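Local coordinates for antifreeze protein (Uncultured bacterium, PDB 6EIO) that probably binds ice crystals, through two faces of the protein, at residues A[36-41]-A[50-55]; A[200-205]-A[222-227]. One frame throughout, in Å; residues are numbered along the deposited sequence.

Interactions 1 and 2 adjoin in one parallel beta-solenoid (beta-helix), the fold of the ice-binding family, with their centres about 10 Å apart. Along the chain they come in series: 36-41 with 50-55 is complete long before 200-205 meets 222-227. In space they adjoin because strands 51-53 and 225-227 are parallel neighbours, probably hydrogen-bonded from Asn51 N to Asn224 O and from Thr53 N to Phe226 O, each 2.9 Å. Inside, Ile52 CG1 packs on Phe226 CD1 at 3.7 Å. An early part of the sequence is thus joined to a late one, so stacking order does not follow chain order.

Interaction 1. Residues A[36-41]-A[50-55]; sequences FAVIAG and TNITGD
Phe36 lays one face of its ring against Asp55: CB of Asp55 stands 4.1 Å from the ring centroid and 28° off the ring normal, a CH-pi contact over the face. With CG anti to the carbonyl carbon (chi1 -75°), the ring starts out beside the backbone N, and the Phe36 and Asp55 side chains cross at about a right angle. The carboxylate itself is engaged elsewhere, through OD1 with the backbone N of Thr75, while the Phe36 side chain also reaches Ile82 and Ala86 of helix 81-99. Backbones meet here as a parallel bridge between Phe36 and Asp55.

At Ala37 the chain turns a corner, as it does between the faces of a beta-solenoid, the fold of this ice-binding family. Ala37 N donates to Asp55 O at 2.9 Å, in the carbonyl plane and on a lone pair, although the angle at the hydrogen is only 134°. Its methyl points toward the other segment and packs on Ile52 CG2 at 3.8 Å. Gly54 lies beside it; a CB there would fall 2.9 Å from Ala37 CB, a clash.

Val38 N adds a second, weak bond to the same Asp55 O at 3.4 Å, so one carbonyl receives two successive amides. Beyond it, Val38 CG2 and Ile52 CD1 meet at 4.2 Å, these side chains likewise crossing nearly perpendicular to each other.

Interaction 2. Residues A[200-205]-A[222-227]; sequences ITFDTG and EGNTFV
Phe202 offers one face of its ring to the edge of Phe226, an edge-to-face (T-shaped) pair with centroids 5.0 Å apart and planes at 74°. The CE2 and CZ edge of Phe226 does the touching; CE2 stands 3.8 Å above the Phe202 plane, offset toward the rim, while Phe226 CZ approaches CD1 and CG of Phe202. Phe202 and Asp203 each have a second conformer, and their contacts are those of the one described here. Phe184 also meets the Phe202 ring, and Leu208 touches both phenylalanines. This is the interior of a beta-solenoid near a corner between faces: strands 200-202 and 219-222 belong to one parallel sheet and 225-227 to another, and the touching parts of the two segments run 89° apart.

At the turns that follow, the Asn224 amide bridges Asp203 and Glu222. ND2 donates to Asp203 O at 2.9 Å; the acceptor is nearly in the amide plane, but the donor stands 43° out of the carbonyl plane. ND2 also bonds Ala206 O, and OD1 accepts from Glu222 N at 2.8 Å within its own segment. Both ends of the amide are therefore used, and OD1 and ND2 also touch Phe202 CB. An alanine in place of Asn224 would probably leave Asp203 O and Glu222 N without these mates and the two turns less firmly tied.

Outside, the Glu222 side chain, its CG anti to the backbone N and the chain extended beyond, crosses Thr204 obliquely and sets its carboxylate carbon CD against Thr204 OG1. Thr204 CA makes a CA-H...O contact with Glu222 O. Gly205 N donates to that same oxygen at 3.2 Å and, more weakly, to Gly223 O at 3.1 Å.

Interaction 1. Residues A[36-41]-A[50-55]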
loop_
_atom_site.group_PDB
_atom_site.type_symbol
_atom_site.label_atom_id
_atom_site.label_comp_id
_atom_site.label_asym_id
_atom_site.label_seq_id
_atom_site.Cartn_x
_atom_site.Cartn_y
_atom_site.Cartn_z
ATOM N N PHE A 36 5.033 0.838 11.044
ATOM C CA PHE A 36 5.146 -0.484 10.446
ATOM C C PHE A 36 5.313 -0.388 8.936
ATOM O O PHE A 36 4.553 0.312 8.261
ATOM C CB PHE A 36 3.895 -1.323 10.704
ATOM C CG PHE A 36 3.789 -1.853 12.115
ATOM C CD1 PHE A 36 4.341 -3.083 12.426
ATOM C CD2 PHE A 36 3.131 -1.125 13.104
ATOM C CE1 PHE A 36 4.245 -3.584 13.715
ATOM C CE2 PHE A 36 3.018 -1.638 14.385
ATOM C CZ PHE A 36 3.585 -2.868 14.689
ATOM N N ALA A 37 6.280 -1.152 8.415
ATOM C CA ALA A 37 6.354 -1.404 6.980
ATOM C C ALA A 37 5.406 -2.514 6.532
ATOM O O ALA A 37 4.927 -2.477 5.388
ATOM C CB ALA A 37 7.786 -1.751 6.584
ATOM N N VAL A 38 5.182 -3.518 7.385
ATOM C CA VAL A 38 4.403 -4.699 7.032
ATOM C C VAL A 38 3.584 -5.119 8.242
ATOM O O VAL A 38 4.133 -5.213 9.347
ATOM C CB VAL A 38 5.322 -5.859 6.595
ATOM C CG1 VAL A 38 4.489 -7.116 6.311
ATOM C CG2 VAL A 38 6.146 -5.482 5.364
ATOM N N ILE A 39 2.294 -5.386 8.034
ATOM C CA ILE A 39 1.422 -5.986 9.040
ATOM C C ILE A 39 0.602 -7.067 8.353
ATOM O O ILE A 39 0.129 -6.862 7.232
ATOM C CB ILE A 39 0.439 -4.961 9.673
ATOM C CG1 ILE A 39 1.207 -3.888 10.432
ATOM C CG2 ILE A 39 -0.599 -5.669 10.541
ATOM C CD1 ILE A 39 0.348 -2.804 11.060
ATOM N N ALA A 40 0.421 -8.202 9.030
ATOM C CA ALA A 40 -0.469 -9.251 8.565
ATOM C C ALA A 40 -1.407 -9.680 9.684
ATOM O O ALA A 40 -1.199 -9.378 10.864
ATOM C CB ALA A 40 0.330 -10.456 8.054
ATOM N N GLY A 41 -2.427 -10.441 9.294
ATOM C CA GLY A 41 -3.383 -11.002 10.229
ATOM C C GLY A 41 -3.171 -12.478 10.511
ATOM O O GLY A 41 -3.060 -12.880 11.670
ATOM N N THR A 50 14.903 -11.167 1.709
ATOM C CA THR A 50 14.078 -10.004 1.939
ATOM C C THR A 50 14.690 -9.137 3.024
ATOM O O THR A 50 15.251 -9.641 3.999
ATOM C CB THR A 50 12.689 -10.478 2.355
ATOM O OG1 THR A 50 12.094 -11.090 1.205
ATOM C CG2 THR A 50 11.778 -9.356 2.873
ATOM N N ASN A 51 14.571 -7.825 2.846
ATOM C CA ASN A 51 14.988 -6.882 3.868
ATOM C C ASN A 51 13.841 -5.909 4.098
ATOM O O ASN A 51 13.352 -5.295 3.149
ATOM C CB ASN A 51 16.255 -6.133 3.455
ATOM C CG ASN A 51 16.886 -5.400 4.624
ATOM O OD1 ASN A 51 17.695 -5.971 5.358
ATOM N ND2 ASN A 51 16.538 -4.140 4.802
ATOM N N ILE A 52 13.453 -5.761 5.359
ATOM C CA ILE A 52 12.442 -4.789 5.782
ATOM C C ILE A 52 13.126 -3.754 6.654
ATOM O O ILE A 52 13.761 -4.112 7.648
ATOM C CB ILE A 52 11.307 -5.475 6.568
ATOM C CG1 ILE A 52 10.555 -6.481 5.698
ATOM C CG2 ILE A 52 10.364 -4.431 7.145
ATOM C CD1 ILE A 52 9.673 -7.431 6.492
ATOM N N THR A 53 12.973 -2.475 6.308
ATOM C CA THR A 53 13.409 -1.381 7.179
ATOM C C THR A 53 12.129 -0.722 7.681
ATOM O O THR A 53 11.450 -0.001 6.947
ATOM C CB THR A 53 14.318 -0.365 6.480
ATOM O OG1 THR A 53 15.408 -1.036 5.838
ATOM C CG2 THR A 53 14.904 0.589 7.514
ATOM N N GLY A 54 11.784 -1.012 8.926
ATOM C CA GLY A 54 10.504 -0.641 9.502
ATOM C C GLY A 54 10.026 -1.763 10.390
ATOM O O GLY A 54 10.637 -2.827 10.428
ATOM N N ASP A 55 8.930 -1.542 11.111
ATOM C CA ASP A 55 8.465 -2.585 12.007
ATOM C C ASP A 55 7.593 -3.599 11.255
ATOM O O ASP A 55 7.044 -3.314 10.185
ATOM C CB ASP A 55 7.757 -1.948 13.213
ATOM C CG ASP A 55 8.705 -1.090 14.076
ATOM O OD1 ASP A 55 9.929 -1.323 14.041
ATOM O OD2 ASP A 55 8.184 -0.195 14.791
#

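Interaction 2. Residues A[200-205]-A[222-227]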
loop_
_atom_site.group_PDB
_atom_site.type_symbol
_atom_site.label_atom_id
_atom_site.label_comp_id
_atom_site.label_asym_id
_atom_site.label_seq_id
_atom_site.Cartn_x
_atom_site.Cartn_y
_atom_site.Cartn_z
ATOM N N ILE A 200 -1.705 -10.080 0.928
ATOM C CA ILE A 200 -0.815 -9.323 0.047
ATOM C C ILE A 200 0.393 -10.198 -0.244
ATOM O O ILE A 200 1.036 -10.699 0.686
ATOM C CB ILE A 200 -0.363 -7.988 0.678
ATOM C CG1 ILE A 200 -1.556 -7.116 1.054
ATOM C CG2 ILE A 200 0.570 -7.272 -0.284
ATOM C CD1 ILE A 200 -1.189 -5.887 1.893
ATOM N N THR A 201 0.716 -10.360 -1.529
ATOM C CA THR A 201 1.875 -11.136 -1.951
ATOM C C THR A 201 2.793 -10.272 -2.805
ATOM O O THR A 201 2.327 -9.568 -3.708
ATOM C CB THR A 201 1.443 -12.369 -2.738
ATOM O OG1 THR A 201 0.717 -13.211 -1.845
ATOM C CG2 THR A 201 2.632 -13.129 -3.340
ATOM N N PHE A 202 4.098 -10.369 -2.523
ATOM C CA PHE A 202 5.144 -9.750 -3.330
ATOM C C PHE A 202 6.020 -10.871 -3.892
ATOM O O PHE A 202 6.586 -11.667 -3.133
ATOM C CB PHE A 202 6.007 -8.758 -2.515
ATOM C CG PHE A 202 5.353 -7.378 -2.260
ATOM C CD1 PHE A 202 4.427 -7.196 -1.233
ATOM C CD2 PHE A 202 5.724 -6.254 -3.016
ATOM C CE1 PHE A 202 3.855 -5.954 -1.007
ATOM C CE2 PHE A 202 5.154 -5.011 -2.777
ATOM C CZ PHE A 202 4.222 -4.865 -1.775
ATOM N N ASP A 203 6.153 -10.906 -5.219
ATOM C CA ASP A 203 6.992 -11.889 -5.876
ATOM C C ASP A 203 8.443 -11.403 -5.946
ATOM O O ASP A 203 8.765 -10.262 -5.600
ATOM C CB ASP A 203 6.448 -12.201 -7.266
ATOM C CG ASP A 203 5.157 -12.968 -7.245
ATOM O OD1 ASP A 203 4.760 -13.515 -6.199
ATOM O OD2 ASP A 203 4.547 -13.041 -8.331
ATOM N N THR A 204 9.325 -12.304 -6.388
ATOM C CA THR A 204 10.770 -12.130 -6.242
ATOM C C THR A 204 11.256 -10.758 -6.687
ATOM O O THR A 204 11.062 -10.342 -7.839
ATOM C CB THR A 204 11.500 -13.209 -7.046
ATOM O OG1 THR A 204 10.960 -14.463 -6.636
ATOM C CG2 THR A 204 12.988 -13.161 -6.786
ATOM N N GLY A 205 11.958 -10.078 -5.784
ATOM C CA GLY A 205 12.636 -8.857 -6.143
ATOM C C GLY A 205 11.771 -7.620 -6.193
ATOM O O GLY A 205 12.299 -6.519 -6.397
ATOM N N GLU A 222 9.091 -12.697 -1.174
ATOM C CA GLU A 222 10.214 -13.437 -1.743
ATOM C C GLU A 222 11.258 -12.425 -2.221
ATOM O O GLU A 222 11.044 -11.686 -3.178
ATOM C CB GLU A 222 9.747 -14.360 -2.868
ATOM C CG GLU A 222 10.891 -15.186 -3.429
ATOM C CD GLU A 222 10.497 -16.430 -4.226
ATOM O OE1 GLU A 222 9.301 -16.705 -4.395
ATOM O OE2 GLU A 222 11.445 -17.117 -4.668
ATOM N N GLY A 223 12.393 -12.375 -1.527
ATOM C CA GLY A 223 13.478 -11.502 -1.943
ATOM C C GLY A 223 13.093 -10.051 -2.159
ATOM O O GLY A 223 13.532 -9.435 -3.133
ATOM N N ASN A 224 12.310 -9.477 -1.249
ATOM C CA ASN A 224 11.801 -8.130 -1.441
ATOM C C ASN A 224 12.587 -7.090 -0.653
ATOM O O ASN A 224 13.273 -7.403 0.319
ATOM C CB ASN A 224 10.331 -8.063 -1.011
ATOM C CG ASN A 224 9.494 -9.056 -1.761
ATOM O OD1 ASN A 224 8.880 -9.947 -1.165
ATOM N ND2 ASN A 224 9.489 -8.917 -3.084
ATOM N N THR A 225 12.427 -5.827 -1.054
ATOM C CA THR A 225 12.926 -4.702 -0.279
ATOM C C THR A 225 11.744 -3.838 0.134
ATOM O O THR A 225 11.011 -3.341 -0.721
ATOM C CB THR A 225 13.904 -3.859 -1.091
ATOM O OG1 THR A 225 14.939 -4.719 -1.541
ATOM C CG2 THR A 225 14.468 -2.702 -0.257
ATOM N N PHE A 226 11.584 -3.647 1.443
ATOM C CA PHE A 226 10.548 -2.776 1.997
ATOM C C PHE A 226 11.212 -1.637 2.757
ATOM O O PHE A 226 12.064 -1.883 3.621
ATOM C CB PHE A 226 9.669 -3.548 3.004
ATOM C CG PHE A 226 8.827 -4.630 2.398
ATOM C CD1 PHE A 226 9.306 -5.926 2.267
ATOM C CD2 PHE A 226 7.532 -4.342 1.989
ATOM C CE1 PHE A 226 8.497 -6.922 1.718
ATOM C CE2 PHE A 226 6.736 -5.318 1.413
ATOM C CZ PHE A 226 7.212 -6.605 1.269
ATOM N N VAL A 227 10.799 -0.410 2.460
ATOM C CA VAL A 227 11.156 0.753 3.260
ATOM C C VAL A 227 9.901 1.587 3.446
ATOM O O VAL A 227 8.975 1.540 2.632
ATOM C CB VAL A 227 12.258 1.629 2.617
ATOM C CG1 VAL A 227 13.543 0.825 2.404
ATOM C CG2 VAL A 227 11.781 2.275 1.309
#